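Local coordinates for hypothetical protein (Bacteroides uniformis, PDB 4QE0) that is of unknown function, a DUF5043-family protein built round an antiparallel sheet and found here as an assembly of two chains, at residues R78-Q83 against P178-P182. Residues are numbered along the deposited sequence; the frame is centred on the assembly and turned at random.
Sequences RFMSQQ and PLPPP. With SO4 (sulfate ion), chain I.
Residues 178-182 form an extended segment, phi -57° to -71° and psi 134° to 157°, across the N-terminal start of helix 78-90; CA atoms are closest at Q82-P178 (5.9 Å) and F79-P181 (6.1 Å). Polar contacts centre on R78 (chi1 t, chi2 m, chi3 m): NH1 and NH2 both donate to L179 O (2.7 and 3.0 Å), and NH2 reaches P180 O weakly (3.4 Å). The phi/psi values of 178-182 are those of a left-handed polyproline II helix, which leaves these carbonyls available to the guanidinium. R78 NH1 also donates to Q82 OE1 (2.9 Å), while a water bridges Q82 OE1 (2.7 Å) and L179 N (2.9 Å). A sulfate, probably from the crystallisation liquor, accepts from R78 NE through O4 and from NH2 through O3 (both 3.0 Å). P181 CD sits over the F79 ring face, 3.8 Å from its centroid and 14° off the normal, a CH-pi interaction; P178 CG lies 4.0 Å from F79 CE1. The F79 ring meets F41 of the second subunit, so the contact is part of the dimer interface.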
loop_
_atom_site.group_PDB
_atom_site.type_symbol
_atom_site.label_atom_id
_atom_site.label_comp_id
_atom_site.label_asym_id
_atom_site.label_seq_id
_atom_site.Cartn_x
_atom_site.Cartn_y
_atom_site.Cartn_z
ATOM N N ARG A 78 6.262 -10.561 8.324
ATOM C CA ARG A 78 6.283 -9.194 8.782
ATOM C C ARG A 78 5.886 -8.236 7.663
ATOM O O ARG A 78 4.972 -7.423 7.808
ATOM C CB ARG A 78 7.682 -8.843 9.318
ATOM C CG ARG A 78 7.760 -7.498 10.047
ATOM C CD ARG A 78 8.094 -6.341 9.151
ATOM N NE ARG A 78 9.196 -6.558 8.216
ATOM C CZ ARG A 78 9.440 -5.746 7.192
ATOM N NH1 ARG A 78 8.692 -4.669 7.020
ATOM N NH2 ARG A 78 10.441 -5.986 6.340
ATOM N N PHE A 79 6.554 -8.353 6.528
ATOM C CA PHE A 79 6.274 -7.469 5.427
ATOM C C PHE A 79 4.830 -7.548 4.948
ATOM O O PHE A 79 4.189 -6.513 4.726
ATOM C CB PHE A 79 7.216 -7.707 4.242
ATOM C CG PHE A 79 6.897 -6.809 3.067
ATOM C CD1 PHE A 79 7.044 -5.447 3.169
ATOM C CD2 PHE A 79 6.355 -7.336 1.904
ATOM C CE1 PHE A 79 6.712 -4.606 2.118
ATOM C CE2 PHE A 79 6.003 -6.501 0.846
ATOM C CZ PHE A 79 6.183 -5.142 0.953
HETATM N N MSE A 80 4.333 -8.753 4.729
HETATM C CA MSE A 80 2.974 -8.903 4.212
HETATM C C MSE A 80 1.974 -8.353 5.196
HETATM O O MSE A 80 0.994 -7.757 4.780
HETATM C CB MSE A 80 2.652 -10.351 3.843
HETATM C CG MSE A 80 3.443 -10.835 2.639
HETATM SE SE MSE A 80 2.538 -10.453 0.923
HETATM C CE MSE A 80 3.002 -8.573 0.502
ATOM N N SER A 81 2.198 -8.535 6.499
ATOM C CA SER A 81 1.297 -7.985 7.507
ATOM C C SER A 81 1.278 -6.463 7.481
ATOM O O SER A 81 0.205 -5.836 7.539
ATOM C CB SER A 81 1.698 -8.423 8.925
ATOM O OG SER A 81 1.632 -9.817 9.012
ATOM N N GLN A 82 2.457 -5.871 7.392
ATOM C CA GLN A 82 2.556 -4.425 7.400
ATOM C C GLN A 82 2.076 -3.857 6.095
ATOM O O GLN A 82 1.524 -2.749 6.055
ATOM C CB GLN A 82 3.979 -3.982 7.700
ATOM C CG GLN A 82 4.393 -4.331 9.122
ATOM C CD GLN A 82 5.784 -3.846 9.472
ATOM O OE1 GLN A 82 6.581 -3.543 8.597
ATOM N NE2 GLN A 82 6.090 -3.812 10.761
ATOM N N GLN A 83 2.258 -4.610 5.013
ATOM C CA GLN A 83 1.759 -4.123 3.720
ATOM C C GLN A 83 0.230 -4.058 3.696
ATOM O O GLN A 83 -0.331 -3.124 3.106
ATOM C CB GLN A 83 2.323 -4.977 2.589
ATOM C CG GLN A 83 1.993 -4.481 1.179
ATOM C CD GLN A 83 2.670 -3.188 0.770
ATOM O OE1 GLN A 83 3.480 -2.609 1.492
ATOM N NE2 GLN A 83 2.328 -2.730 -0.436
ATOM N N PRO A 178 5.932 0.173 4.871
ATOM C CA PRO A 178 6.831 -0.703 5.595
ATOM C C PRO A 178 8.243 -0.726 5.002
ATOM O O PRO A 178 8.434 -0.542 3.798
ATOM C CB PRO A 178 6.221 -2.080 5.435
ATOM C CG PRO A 178 5.000 -1.922 4.611
ATOM C CD PRO A 178 4.942 -0.552 4.060
ATOM N N LEU A 179 9.207 -1.018 5.857
ATOM C CA LEU A 179 10.540 -1.374 5.396
ATOM C C LEU A 179 10.419 -2.587 4.459
ATOM O O LEU A 179 9.701 -3.558 4.746
ATOM C CB LEU A 179 11.416 -1.717 6.611
ATOM C CG LEU A 179 12.922 -1.524 6.507
ATOM C CD1 LEU A 179 13.264 -0.074 6.201
ATOM C CD2 LEU A 179 13.565 -1.967 7.814
ATOM N N PRO A 180 11.094 -2.543 3.304
ATOM C CA PRO A 180 10.960 -3.688 2.418
ATOM C C PRO A 180 11.598 -4.944 3.023
ATOM O O PRO A 180 12.464 -4.838 3.891
ATOM C CB PRO A 180 11.686 -3.252 1.137
ATOM C CG PRO A 180 12.489 -2.070 1.504
ATOM C CD PRO A 180 11.931 -1.472 2.753
ATOM N N PRO A 181 11.167 -6.121 2.580
ATOM C CA PRO A 181 11.829 -7.338 3.014
ATOM C C PRO A 181 13.229 -7.400 2.345
ATOM O O PRO A 181 13.434 -6.756 1.331
ATOM C CB PRO A 181 10.906 -8.435 2.499
ATOM C CG PRO A 181 10.175 -7.836 1.347
ATOM C CD PRO A 181 10.244 -6.355 1.452
ATOM N N PRO A 182 14.187 -8.124 2.931
ATOM C CA PRO A 182 15.486 -8.192 2.240
ATOM C C PRO A 182 15.379 -9.019 0.952
ATOM O O PRO A 182 14.480 -9.858 0.823
ATOM C CB PRO A 182 16.390 -8.873 3.268
ATOM C CG PRO A 182 15.460 -9.702 4.093
ATOM C CD PRO A 182 14.137 -8.981 4.128
HETATM S S SO4 I . 12.161 -8.843 7.542
HETATM O O1 SO4 I . 12.829 -10.158 7.659
HETATM O O2 SO4 I . 13.166 -7.751 7.576
HETATM O O3 SO4 I . 11.434 -8.778 6.253
HETATM O O4 SO4 I . 11.266 -8.669 8.696
HETATM O O HOH W 1 8.524 -1.640 8.616
#